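Local coordinates for amorpha-4,11-diene synthase (Artemisia annua, PDB 4GAX), which is an engineered sesquiterpene synthase that probably turns farnesyl diphosphate into a cyclic sesquiterpene with release of diphosphate, at residues 228-231 with 235-238; 87-92 with 224-229; 57-62 with 237-242. All coordinates share one frame; numbering follows the deposited sequence.

From the N terminus, the chain first lays down helix 52-71, the early arm of contact 3, then helix 77-89, whose C-terminal end is the early arm of contact 2. After a long, largely helical excursion it returns in helix 219-232 and closes contact 2 against I87-I92. The same helix runs on into contact 1, which closes the short loop leading to helix 238-269. The start of that helix closes contact 3, the widest loop, and contact 2 is nested inside it. L240 and I241 bind the three together, touching I87, L90, Y230 and H236, so two early helices are tied to the helix pair 219-232 and 238-269.

Contact 1 of 3, residues 228-231 with 235-238; sequences PFYE and SHNK
The turn between helix 219-232 and helix 238-269 folds back on the helix it has just left, setting H236 and N237 against Y230 and E231. Y230 and H236 carry most of it, in about equal measure. With its CG anti to the backbone N (chi1 -174°), the tyrosine ring runs out alongside the turn until the hydroxyl meets the backbone of N237: N237 N donates to Y230 OH at 2.8 Å, nearly straight at 164°. N237 CB sits beside the same oxygen, 3.2 Å from Y230 OH. H236 covers one face of the tyrosine, its CB 3.8 Å from the ring centroid in a CH-pi contact. Beyond CB the imidazole turns toward E231, so the two rings form an offset edge-to-face pair, the histidine edge toward the tyrosine face, with planes at 69°. The imidazole in turn lies over the backbone of E231: E231 CA stands 4.2 Å from the H236 centroid, almost on the ring normal. E231 O is 3.0 Å from H236 CE1 over that face and is not a hydrogen-bond partner; H236 ND1 bonds to Q233 O instead. The carboxylate of E231 pairs with K245. Swapping Y230 for a phenylalanine would keep the ring under H236 but would probably leave N237 N without its acceptor. The N237 side chain caps helix 238-269 through L240 while its backbone N is held by the tyrosine, so the buried phenol probably helps hold N237 where that helix begins.

Contact 2 of 3, residues 87-92 with 224-229; sequences IQRLGI and VQYIPF
R89, in the last turn of helix 77-89, lies along one face of the Y226 ring from helix 219-232. Its CB makes the first touch, 3.4 Å from Y226 CD2, above the plane and toward the rim. The chain runs on to CD, which stands 4.2 Å from Y226 CZ, and there it bends (chi3 70°), bringing the head group back over the same face. NE reaches Y226 CD1 at 3.7 Å, and the guanidinium settles flat on the ring, centres 4.4 Å apart and planes at 18°. Y226 CE1 lies over the centre of the guanidinium, 3.8 Å from R89 CZ. NH2, at the far end, is 3.9 Å from Y226 CD1 and forms a salt bridge with E222. L90 comes to the edge of the ring, its CG in the ring plane; its CD2 packs 3.7 Å from Y226 CD2 and goes on to I227 CG1. Behind it G91, with positive phi, closes the helix in a Schellman motif. No hydrogen bond crosses between the segments. The arrangement implies a cation-pi stack in which the ring probably helps stabilise the arginine's charge while E222 balances it, and L90 and I227 add an apolar flank.

Contact 3 of 3, residues 57-62 with 237-242; sequences KDLKKE and NKTLIK
T239 and K242, about a turn apart at the start of helix 238-269, face L59 and E62 of helix 52-71. The walk begins at N237, the N-cap: its OD1 accepts from L240 N at 3.0 Å, with the donor above the carbonyl plane, and more weakly from T239 N. T239 then divides its two branches between two partners. The methyl CG2 lies 3.7 Å from L59 CD2, the two side chains sliding past each other in opposite directions. The hydroxyl, anti to the carbonyl carbon (chi1 -75°), turns to the glutamate, where T239 OG1 donates to E62 OE1 at 2.9 Å and meets it from above the carboxylate plane, 43° out of it. Placed near a helix N terminus, the negative charge of E62 probably sits favourably. L240 and I241 come next and look to other helices: L240 packs on L83, E86 and I87, and I241 on I227, Y230 and E231. K242 follows with an extended chain crossing L59 at about a right angle, its CD 3.9 Å from L59 CD1, so the aliphatic part of the lysine covers the leucine. The axes of segments 57-62 and 238-242 come within 9.7 Å, at 137° between their directions. The first turn of helix 238-269 is thus wedged among three helices: 52-71, 77-89 and 219-232.

Contact 1 of 3, residues 228-231 with 235-238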
ATOM      1  N   PRO A 228      13.703  -1.193 -15.802  1.00 31.08           N
ATOM      2  CA  PRO A 228      15.051  -1.456 -16.332  1.00 29.20           C
ATOM      3  C   PRO A 228      15.346  -2.939 -16.542  1.00 32.01           C
ATOM      4  O   PRO A 228      16.048  -3.282 -17.498  1.00 32.73           O
ATOM      5  CB  PRO A 228      15.982  -0.897 -15.239  1.00 34.72           C
ATOM      6  CG  PRO A 228      15.146  -0.928 -13.980  1.00 37.78           C
ATOM      7  CD  PRO A 228      13.758  -0.576 -14.459  1.00 36.85           C
ATOM      8  N   PHE A 229      14.852  -3.807 -15.662  1.00 25.22           N
ATOM      9  CA  PHE A 229      15.066  -5.229 -15.879  1.00 26.69           C
ATOM     10  C   PHE A 229      14.408  -5.646 -17.198  1.00 29.25           C
ATOM     11  O   PHE A 229      15.005  -6.374 -17.999  1.00 26.80           O
ATOM     12  CB  PHE A 229      14.545  -6.087 -14.718  1.00 24.81           C
ATOM     13  CG  PHE A 229      14.538  -7.565 -15.024  1.00 25.26           C
ATOM     14  CD1 PHE A 229      15.701  -8.308 -14.932  1.00 28.07           C
ATOM     15  CD2 PHE A 229      13.373  -8.202 -15.431  1.00 32.68           C
ATOM     16  CE1 PHE A 229      15.711  -9.659 -15.232  1.00 39.96           C
ATOM     17  CE2 PHE A 229      13.376  -9.555 -15.737  1.00 32.49           C
ATOM     18  CZ  PHE A 229      14.554 -10.282 -15.634  1.00 32.16           C
ATOM     19  N   TYR A 230      13.184  -5.176 -17.434  1.00 25.15           N
ATOM     20  CA  TYR A 230      12.459  -5.585 -18.644  1.00 27.82           C
ATOM     21  C   TYR A 230      13.198  -5.078 -19.886  1.00 25.94           C
ATOM     22  O   TYR A 230      13.363  -5.799 -20.870  1.00 26.23           O
ATOM     23  CB  TYR A 230      11.013  -5.061 -18.617  1.00 29.22           C
ATOM     24  CG  TYR A 230      10.156  -5.561 -19.771  1.00 23.17           C
ATOM     25  CD1 TYR A 230       9.615  -6.847 -19.765  1.00 24.01           C
ATOM     26  CD2 TYR A 230       9.894  -4.747 -20.869  1.00 23.10           C
ATOM     27  CE1 TYR A 230       8.825  -7.310 -20.831  1.00 21.29           C
ATOM     28  CE2 TYR A 230       9.117  -5.198 -21.933  1.00 24.75           C
ATOM     29  CZ  TYR A 230       8.579  -6.473 -21.904  1.00 22.73           C
ATOM     30  OH  TYR A 230       7.820  -6.911 -22.967  1.00 31.54           O
ATOM     31  N   GLU A 231      13.669  -3.836 -19.818  1.00 23.97           N
ATOM     32  CA  GLU A 231      14.271  -3.188 -20.967  1.00 23.27           C
ATOM     33  C   GLU A 231      15.515  -3.934 -21.418  1.00 27.57           C
ATOM     34  O   GLU A 231      15.847  -3.933 -22.603  1.00 25.50           O
ATOM     35  CB  GLU A 231      14.608  -1.720 -20.648  1.00 28.10           C
ATOM     36  CG  GLU A 231      15.262  -0.981 -21.811  1.00 42.78           C
ATOM     37  CD  GLU A 231      15.426   0.507 -21.559  1.00 56.46           C
ATOM     38  OE1 GLU A 231      15.550   0.916 -20.379  1.00 60.70           O
ATOM     39  OE2 GLU A 231      15.425   1.270 -22.550  1.00 56.43           O
ATOM     40  N   SER A 235      14.249 -10.693 -25.207  1.00 31.27           N
ATOM     41  CA  SER A 235      13.026 -10.849 -25.986  1.00 48.71           C
ATOM     42  C   SER A 235      11.946  -9.806 -25.671  1.00 41.50           C
ATOM     43  O   SER A 235      10.774 -10.003 -26.014  1.00 41.93           O
ATOM     44  CB  SER A 235      12.457 -12.247 -25.737  1.00 60.47           C
ATOM     45  OG  SER A 235      12.325 -12.490 -24.344  1.00 67.11           O
ATOM     46  N   HIS A 236      12.320  -8.699 -25.038  1.00 31.69           N
ATOM     47  CA  HIS A 236      11.301  -7.790 -24.486  1.00 25.16           C
ATOM     48  C   HIS A 236      10.566  -7.057 -25.604  1.00 24.37           C
ATOM     49  O   HIS A 236      11.105  -6.869 -26.700  1.00 28.42           O
ATOM     50  CB  HIS A 236      11.941  -6.785 -23.516  1.00 23.86           C
ATOM     51  CG  HIS A 236      12.690  -5.686 -24.203  1.00 22.52           C
ATOM     52  ND1 HIS A 236      14.029  -5.771 -24.508  1.00 25.77           N
ATOM     53  CD2 HIS A 236      12.272  -4.484 -24.666  1.00 26.06           C
ATOM     54  CE1 HIS A 236      14.412  -4.664 -25.125  1.00 31.83           C
ATOM     55  NE2 HIS A 236      13.359  -3.871 -25.238  1.00 25.99           N
ATOM     56  N   ASN A 237       9.330  -6.650 -25.331  1.00 26.41           N
ATOM     57  CA  ASN A 237       8.538  -5.954 -26.331  1.00 24.33           C
ATOM     58  C   ASN A 237       8.938  -4.478 -26.386  1.00 22.94           C
ATOM     59  O   ASN A 237       8.778  -3.747 -25.408  1.00 21.77           O
ATOM     60  CB  ASN A 237       7.046  -6.099 -26.006  1.00 29.86           C
ATOM     61  CG  ASN A 237       6.158  -5.547 -27.097  1.00 33.51           C
ATOM     62  OD1 ASN A 237       6.188  -4.345 -27.396  1.00 26.73           O
ATOM     63  ND2 ASN A 237       5.358  -6.423 -27.705  1.00 38.03           N
ATOM     64  N   LYS A 238       9.448  -4.040 -27.531  1.00 25.65           N
ATOM     65  CA  LYS A 238       9.984  -2.693 -27.656  1.00 25.28           C
ATOM     66  C   LYS A 238       8.882  -1.650 -27.508  1.00 22.82           C
ATOM     67  O   LYS A 238       9.111  -0.547 -26.997  1.00 22.24           O
ATOM     68  CB  LYS A 238      10.696  -2.527 -28.998  1.00 31.53           C
ATOM     69  CG  LYS A 238      11.909  -3.446 -29.181  1.00 33.55           C
ATOM     70  CD  LYS A 238      12.556  -3.228 -30.545  1.00 44.81           C
ATOM     71  CE  LYS A 238      13.996  -3.742 -30.576  1.00 56.28           C
ATOM     72  NZ  LYS A 238      14.075  -5.215 -30.375  1.00 57.11           N
TER

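Contact 2 of 3, residues 87-92 with 224-229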
ATOM      1  N   ILE A  87       2.444  -5.678 -18.514  1.00 17.77           N
ATOM      2  CA  ILE A  87       1.789  -4.372 -18.436  1.00 15.91           C
ATOM      3  C   ILE A  87       1.637  -3.941 -16.966  1.00 20.92           C
ATOM      4  O   ILE A  87       1.884  -2.784 -16.624  1.00 19.84           O
ATOM      5  CB  ILE A  87       0.421  -4.400 -19.142  1.00 19.10           C
ATOM      6  CG1 ILE A  87       0.627  -4.628 -20.640  1.00 20.84           C
ATOM      7  CG2 ILE A  87      -0.349  -3.097 -18.888  1.00 20.32           C
ATOM      8  CD1 ILE A  87      -0.687  -4.964 -21.411  1.00 17.46           C
ATOM      9  N   GLN A  88       1.264  -4.877 -16.098  1.00 18.70           N
ATOM     10  CA  GLN A  88       1.037  -4.556 -14.690  1.00 21.66           C
ATOM     11  C   GLN A  88       2.344  -4.198 -13.992  1.00 18.64           C
ATOM     12  O   GLN A  88       2.433  -3.208 -13.260  1.00 22.68           O
ATOM     13  CB  GLN A  88       0.356  -5.733 -13.966  1.00 18.40           C
ATOM     14  CG  GLN A  88      -1.114  -5.936 -14.337  1.00 22.05           C
ATOM     15  CD  GLN A  88      -1.711  -7.191 -13.686  1.00 23.23           C
ATOM     16  OE1 GLN A  88      -0.985  -8.098 -13.277  1.00 24.87           O
ATOM     17  NE2 GLN A  88      -3.033  -7.239 -13.589  1.00 24.65           N
ATOM     18  N   ARG A  89       3.361  -5.021 -14.204  1.00 17.32           N
ATOM     19  CA  ARG A  89       4.651  -4.782 -13.571  1.00 20.29           C
ATOM     20  C   ARG A  89       5.372  -3.573 -14.142  1.00 25.49           C
ATOM     21  O   ARG A  89       6.173  -2.935 -13.444  1.00 28.04           O
ATOM     22  CB  ARG A  89       5.520  -6.039 -13.667  1.00 15.47           C
ATOM     23  CG  ARG A  89       4.834  -7.266 -13.027  1.00 19.07           C
ATOM     24  CD  ARG A  89       5.753  -8.455 -13.060  1.00 24.66           C
ATOM     25  NE  ARG A  89       6.866  -8.264 -12.144  1.00 23.15           N
ATOM     26  CZ  ARG A  89       7.677  -9.238 -11.742  1.00 31.81           C
ATOM     27  NH1 ARG A  89       7.515 -10.475 -12.201  1.00 32.05           N
ATOM     28  NH2 ARG A  89       8.652  -8.974 -10.880  1.00 30.49           N
ATOM     29  N   LEU A  90       5.116  -3.265 -15.415  1.00 16.68           N
ATOM     30  CA  LEU A  90       5.701  -2.051 -16.009  1.00 20.70           C
ATOM     31  C   LEU A  90       5.002  -0.764 -15.528  1.00 23.00           C
ATOM     32  O   LEU A  90       5.458   0.363 -15.808  1.00 19.08           O
ATOM     33  CB  LEU A  90       5.685  -2.114 -17.538  1.00 16.28           C
ATOM     34  CG  LEU A  90       6.672  -3.123 -18.140  1.00 18.15           C
ATOM     35  CD1 LEU A  90       6.409  -3.285 -19.652  1.00 22.01           C
ATOM     36  CD2 LEU A  90       8.101  -2.661 -17.884  1.00 21.28           C
ATOM     37  N   GLY A  91       3.885  -0.947 -14.833  1.00 18.75           N
ATOM     38  CA  GLY A  91       3.222   0.140 -14.137  1.00 24.17           C
ATOM     39  C   GLY A  91       2.259   0.924 -15.005  1.00 28.43           C
ATOM     40  O   GLY A  91       1.930   2.065 -14.673  1.00 19.32           O
ATOM     41  N   ILE A  92       1.814   0.321 -16.113  1.00 21.32           N
ATOM     42  CA  ILE A  92       0.888   0.997 -17.035  1.00 20.12           C
ATOM     43  C   ILE A  92      -0.475   0.314 -17.156  1.00 23.75           C
ATOM     44  O   ILE A  92      -1.207   0.517 -18.132  1.00 21.59           O
ATOM     45  CB  ILE A  92       1.492   1.176 -18.436  1.00 24.96           C
ATOM     46  CG1 ILE A  92       2.263  -0.073 -18.863  1.00 27.49           C
ATOM     47  CG2 ILE A  92       2.420   2.374 -18.459  1.00 26.12           C
ATOM     48  CD1 ILE A  92       2.689  -0.013 -20.316  1.00 27.93           C
ATOM     49  N   VAL A 224       9.257   1.026 -11.006  1.00 21.92           N
ATOM     50  CA  VAL A 224      10.584   1.645 -11.077  1.00 19.90           C
ATOM     51  C   VAL A 224      11.685   0.598 -11.147  1.00 25.27           C
ATOM     52  O   VAL A 224      12.716   0.829 -11.780  1.00 22.63           O
ATOM     53  CB  VAL A 224      10.877   2.645  -9.906  1.00 34.53           C
ATOM     54  CG1 VAL A 224       9.688   3.520  -9.627  1.00 47.71           C
ATOM     55  CG2 VAL A 224      11.274   1.913  -8.655  1.00 36.06           C
ATOM     56  N   GLN A 225      11.477  -0.556 -10.513  1.00 26.53           N
ATOM     57  CA  GLN A 225      12.506  -1.599 -10.527  1.00 25.05           C
ATOM     58  C   GLN A 225      12.343  -2.533 -11.729  1.00 29.51           C
ATOM     59  O   GLN A 225      13.329  -3.040 -12.267  1.00 24.63           O
ATOM     60  CB  GLN A 225      12.479  -2.415  -9.220  1.00 27.33           C
ATOM     61  CG  GLN A 225      12.678  -1.583  -7.955  1.00 35.97           C
ATOM     62  CD  GLN A 225      12.420  -2.381  -6.676  1.00 45.53           C
ATOM     63  OE1 GLN A 225      12.291  -3.609  -6.703  1.00 41.35           O
ATOM     64  NE2 GLN A 225      12.345  -1.675  -5.545  1.00 44.70           N
ATOM     65  N   TYR A 226      11.106  -2.771 -12.155  1.00 21.40           N
ATOM     66  CA  TYR A 226      10.881  -3.737 -13.237  1.00 23.22           C
ATOM     67  C   TYR A 226      11.226  -3.164 -14.611  1.00 25.11           C
ATOM     68  O   TYR A 226      11.690  -3.872 -15.503  1.00 22.00           O
ATOM     69  CB  TYR A 226       9.443  -4.239 -13.226  1.00 20.52           C
ATOM     70  CG  TYR A 226       9.213  -5.427 -14.149  1.00 26.94           C
ATOM     71  CD1 TYR A 226       9.763  -6.675 -13.854  1.00 28.80           C
ATOM     72  CD2 TYR A 226       8.436  -5.309 -15.298  1.00 23.88           C
ATOM     73  CE1 TYR A 226       9.552  -7.775 -14.685  1.00 25.99           C
ATOM     74  CE2 TYR A 226       8.219  -6.412 -16.146  1.00 18.73           C
ATOM     75  CZ  TYR A 226       8.777  -7.636 -15.828  1.00 30.43           C
ATOM     76  OH  TYR A 226       8.570  -8.723 -16.657  1.00 39.81           O
ATOM     77  N   ILE A 227      10.992  -1.873 -14.780  1.00 22.08           N
ATOM     78  CA  ILE A 227      11.228  -1.233 -16.058  1.00 21.93           C
ATOM     79  C   ILE A 227      12.652  -1.492 -16.597  1.00 29.07           C
ATOM     80  O   ILE A 227      12.796  -2.015 -17.707  1.00 25.98           O
ATOM     81  CB  ILE A 227      10.847   0.269 -16.018  1.00 19.47           C
ATOM     82  CG1 ILE A 227       9.320   0.421 -16.023  1.00 23.42           C
ATOM     83  CG2 ILE A 227      11.437   0.990 -17.222  1.00 29.57           C
ATOM     84  CD1 ILE A 227       8.837   1.868 -15.814  1.00 29.63           C
ATOM     85  N   PRO A 228      13.703  -1.193 -15.802  1.00 31.08           N
ATOM     86  CA  PRO A 228      15.051  -1.456 -16.332  1.00 29.20           C
ATOM     87  C   PRO A 228      15.346  -2.939 -16.542  1.00 32.01           C
ATOM     88  O   PRO A 228      16.048  -3.282 -17.498  1.00 32.73           O
ATOM     89  CB  PRO A 228      15.982  -0.897 -15.239  1.00 34.72           C
ATOM     90  CG  PRO A 228      15.146  -0.928 -13.980  1.00 37.78           C
ATOM     91  CD  PRO A 228      13.758  -0.576 -14.459  1.00 36.85           C
ATOM     92  N   PHE A 229      14.852  -3.807 -15.662  1.00 25.22           N
ATOM     93  CA  PHE A 229      15.066  -5.229 -15.879  1.00 26.69           C
ATOM     94  C   PHE A 229      14.408  -5.646 -17.198  1.00 29.25           C
ATOM     95  O   PHE A 229      15.005  -6.374 -17.999  1.00 26.80           O
ATOM     96  CB  PHE A 229      14.545  -6.087 -14.718  1.00 24.81           C
ATOM     97  CG  PHE A 229      14.538  -7.565 -15.024  1.00 25.26           C
ATOM     98  CD1 PHE A 229      15.701  -8.308 -14.932  1.00 28.07           C
ATOM     99  CD2 PHE A 229      13.373  -8.202 -15.431  1.00 32.68           C
ATOM    100  CE1 PHE A 229      15.711  -9.659 -15.232  1.00 39.96           C
ATOM    101  CE2 PHE A 229      13.376  -9.555 -15.737  1.00 32.49           C
ATOM    102  CZ  PHE A 229      14.554 -10.282 -15.634  1.00 32.16           C
TER

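Contact 3 of 3, residues 57-62 with 237-242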
ATOM      1  N   LYS A  57      -0.187   7.935 -27.703  1.00 45.82           N
ATOM      2  CA  LYS A  57      -1.508   7.525 -28.176  1.00 47.25           C
ATOM      3  C   LYS A  57      -1.402   6.329 -29.123  1.00 38.07           C
ATOM      4  O   LYS A  57      -2.123   5.334 -28.976  1.00 36.79           O
ATOM      5  CB  LYS A  57      -2.220   8.706 -28.853  1.00 58.24           C
ATOM      6  CG  LYS A  57      -3.635   8.409 -29.323  1.00 64.93           C
ATOM      7  CD  LYS A  57      -4.398   9.688 -29.665  1.00 74.92           C
ATOM      8  CE  LYS A  57      -3.809  10.399 -30.876  1.00 79.78           C
ATOM      9  NZ  LYS A  57      -4.516  11.683 -31.161  1.00 83.90           N
ATOM     10  N   ASP A  58      -0.480   6.418 -30.078  1.00 34.27           N
ATOM     11  CA  ASP A  58      -0.267   5.342 -31.043  1.00 35.53           C
ATOM     12  C   ASP A  58       0.353   4.090 -30.414  1.00 39.19           C
ATOM     13  O   ASP A  58       0.059   2.960 -30.831  1.00 30.02           O
ATOM     14  CB  ASP A  58       0.576   5.845 -32.207  1.00 47.72           C
ATOM     15  CG  ASP A  58      -0.033   7.071 -32.865  1.00 61.50           C
ATOM     16  OD1 ASP A  58      -1.263   7.073 -33.098  1.00 63.77           O
ATOM     17  OD2 ASP A  58       0.715   8.035 -33.134  1.00 70.37           O
ATOM     18  N   LEU A  59       1.210   4.284 -29.417  1.00 31.70           N
ATOM     19  CA  LEU A  59       1.730   3.148 -28.663  1.00 35.18           C
ATOM     20  C   LEU A  59       0.591   2.404 -27.978  1.00 30.08           C
ATOM     21  O   LEU A  59       0.547   1.173 -27.991  1.00 29.21           O
ATOM     22  CB  LEU A  59       2.746   3.602 -27.618  1.00 27.44           C
ATOM     23  CG  LEU A  59       4.113   4.028 -28.163  1.00 34.80           C
ATOM     24  CD1 LEU A  59       4.956   4.622 -27.039  1.00 36.29           C
ATOM     25  CD2 LEU A  59       4.834   2.847 -28.809  1.00 30.43           C
ATOM     26  N   LYS A  60      -0.323   3.163 -27.377  1.00 27.77           N
ATOM     27  CA  LYS A  60      -1.507   2.611 -26.716  1.00 31.75           C
ATOM     28  C   LYS A  60      -2.325   1.701 -27.624  1.00 30.99           C
ATOM     29  O   LYS A  60      -2.763   0.624 -27.204  1.00 31.94           O
ATOM     30  CB  LYS A  60      -2.407   3.739 -26.203  1.00 38.44           C
ATOM     31  CG  LYS A  60      -2.373   3.908 -24.699  1.00 50.41           C
ATOM     32  CD  LYS A  60      -1.749   5.229 -24.284  1.00 63.67           C
ATOM     33  CE  LYS A  60      -2.814   6.275 -24.004  1.00 69.39           C
ATOM     34  NZ  LYS A  60      -4.150   5.644 -23.803  1.00 71.37           N
ATOM     35  N   LYS A  61      -2.528   2.134 -28.864  1.00 27.36           N
ATOM     36  CA  LYS A  61      -3.306   1.356 -29.824  1.00 33.45           C
ATOM     37  C   LYS A  61      -2.602   0.059 -30.216  1.00 28.53           C
ATOM     38  O   LYS A  61      -3.254  -0.958 -30.477  1.00 31.22           O
ATOM     39  CB  LYS A  61      -3.575   2.177 -31.085  1.00 38.83           C
ATOM     40  CG  LYS A  61      -4.179   3.548 -30.830  1.00 49.23           C
ATOM     41  CD  LYS A  61      -4.581   4.200 -32.148  1.00 55.79           C
ATOM     42  CE  LYS A  61      -4.869   5.683 -31.976  1.00 61.60           C
ATOM     43  NZ  LYS A  61      -3.860   6.516 -32.697  1.00 68.35           N
ATOM     44  N   GLU A  62      -1.279   0.094 -30.309  1.00 26.19           N
ATOM     45  CA  GLU A  62      -0.532  -1.119 -30.623  1.00 27.75           C
ATOM     46  C   GLU A  62      -0.711  -2.125 -29.486  1.00 26.30           C
ATOM     47  O   GLU A  62      -0.878  -3.321 -29.722  1.00 26.72           O
ATOM     48  CB  GLU A  62       0.959  -0.820 -30.791  1.00 39.37           C
ATOM     49  CG  GLU A  62       1.299   0.171 -31.885  1.00 52.11           C
ATOM     50  CD  GLU A  62       2.803   0.350 -32.043  1.00 61.34           C
ATOM     51  OE1 GLU A  62       3.538  -0.661 -31.928  1.00 65.06           O
ATOM     52  OE2 GLU A  62       3.250   1.499 -32.269  1.00 60.61           O
ATOM     53  N   ASN A 237       9.330  -6.650 -25.331  1.00 26.41           N
ATOM     54  CA  ASN A 237       8.538  -5.954 -26.331  1.00 24.33           C
ATOM     55  C   ASN A 237       8.938  -4.478 -26.386  1.00 22.94           C
ATOM     56  O   ASN A 237       8.778  -3.747 -25.408  1.00 21.77           O
ATOM     57  CB  ASN A 237       7.046  -6.099 -26.006  1.00 29.86           C
ATOM     58  CG  ASN A 237       6.158  -5.547 -27.097  1.00 33.51           C
ATOM     59  OD1 ASN A 237       6.188  -4.345 -27.396  1.00 26.73           O
ATOM     60  ND2 ASN A 237       5.358  -6.423 -27.705  1.00 38.03           N
ATOM     61  N   LYS A 238       9.448  -4.040 -27.531  1.00 25.65           N
ATOM     62  CA  LYS A 238       9.984  -2.693 -27.656  1.00 25.28           C
ATOM     63  C   LYS A 238       8.882  -1.650 -27.508  1.00 22.82           C
ATOM     64  O   LYS A 238       9.111  -0.547 -26.997  1.00 22.24           O
ATOM     65  CB  LYS A 238      10.696  -2.527 -28.998  1.00 31.53           C
ATOM     66  CG  LYS A 238      11.909  -3.446 -29.181  1.00 33.55           C
ATOM     67  CD  LYS A 238      12.556  -3.228 -30.545  1.00 44.81           C
ATOM     68  CE  LYS A 238      13.996  -3.742 -30.576  1.00 56.28           C
ATOM     69  NZ  LYS A 238      14.075  -5.215 -30.375  1.00 57.11           N
ATOM     70  N   THR A 239       7.678  -1.992 -27.946  1.00 25.02           N
ATOM     71  CA  THR A 239       6.566  -1.055 -27.813  1.00 21.53           C
ATOM     72  C   THR A 239       6.172  -0.859 -26.359  1.00 22.80           C
ATOM     73  O   THR A 239       5.968   0.273 -25.926  1.00 26.27           O
ATOM     74  CB  THR A 239       5.344  -1.508 -28.610  1.00 26.67           C
ATOM     75  OG1 THR A 239       5.589  -1.264 -29.998  1.00 27.56           O
ATOM     76  CG2 THR A 239       4.097  -0.740 -28.177  1.00 29.87           C
ATOM     77  N   LEU A 240       6.050  -1.948 -25.605  1.00 24.36           N
ATOM     78  CA  LEU A 240       5.666  -1.832 -24.199  1.00 25.52           C
ATOM     79  C   LEU A 240       6.675  -1.018 -23.396  1.00 18.69           C
ATOM     80  O   LEU A 240       6.294  -0.186 -22.568  1.00 22.48           O
ATOM     81  CB  LEU A 240       5.532  -3.206 -23.534  1.00 27.33           C
ATOM     82  CG  LEU A 240       4.300  -4.079 -23.734  1.00 35.72           C
ATOM     83  CD1 LEU A 240       4.465  -5.339 -22.876  1.00 30.44           C
ATOM     84  CD2 LEU A 240       3.027  -3.330 -23.350  1.00 35.71           C
ATOM     85  N   ILE A 241       7.961  -1.276 -23.607  1.00 22.75           N
ATOM     86  CA  ILE A 241       8.968  -0.584 -22.805  1.00 21.29           C
ATOM     87  C   ILE A 241       9.014   0.897 -23.158  1.00 24.27           C
ATOM     88  O   ILE A 241       9.187   1.744 -22.269  1.00 22.95           O
ATOM     89  CB  ILE A 241      10.385  -1.229 -22.892  1.00 20.92           C
ATOM     90  CG1 ILE A 241      11.295  -0.639 -21.801  1.00 25.48           C
ATOM     91  CG2 ILE A 241      11.013  -1.022 -24.264  1.00 25.91           C
ATOM     92  CD1 ILE A 241      10.747  -0.823 -20.391  1.00 27.73           C
ATOM     93  N   LYS A 242       8.829   1.220 -24.437  1.00 22.09           N
ATOM     94  CA  LYS A 242       8.825   2.629 -24.834  1.00 20.42           C
ATOM     95  C   LYS A 242       7.677   3.371 -24.158  1.00 27.04           C
ATOM     96  O   LYS A 242       7.852   4.463 -23.595  1.00 19.29           O
ATOM     97  CB  LYS A 242       8.709   2.758 -26.349  1.00 27.32           C
ATOM     98  CG  LYS A 242       8.888   4.181 -26.842  1.00 35.66           C
ATOM     99  CD  LYS A 242       8.624   4.286 -28.336  1.00 46.59           C
ATOM    100  CE  LYS A 242       9.140   5.607 -28.886  1.00 55.21           C
ATOM    101  NZ  LYS A 242       8.663   5.831 -30.277  1.00 58.10           N
TER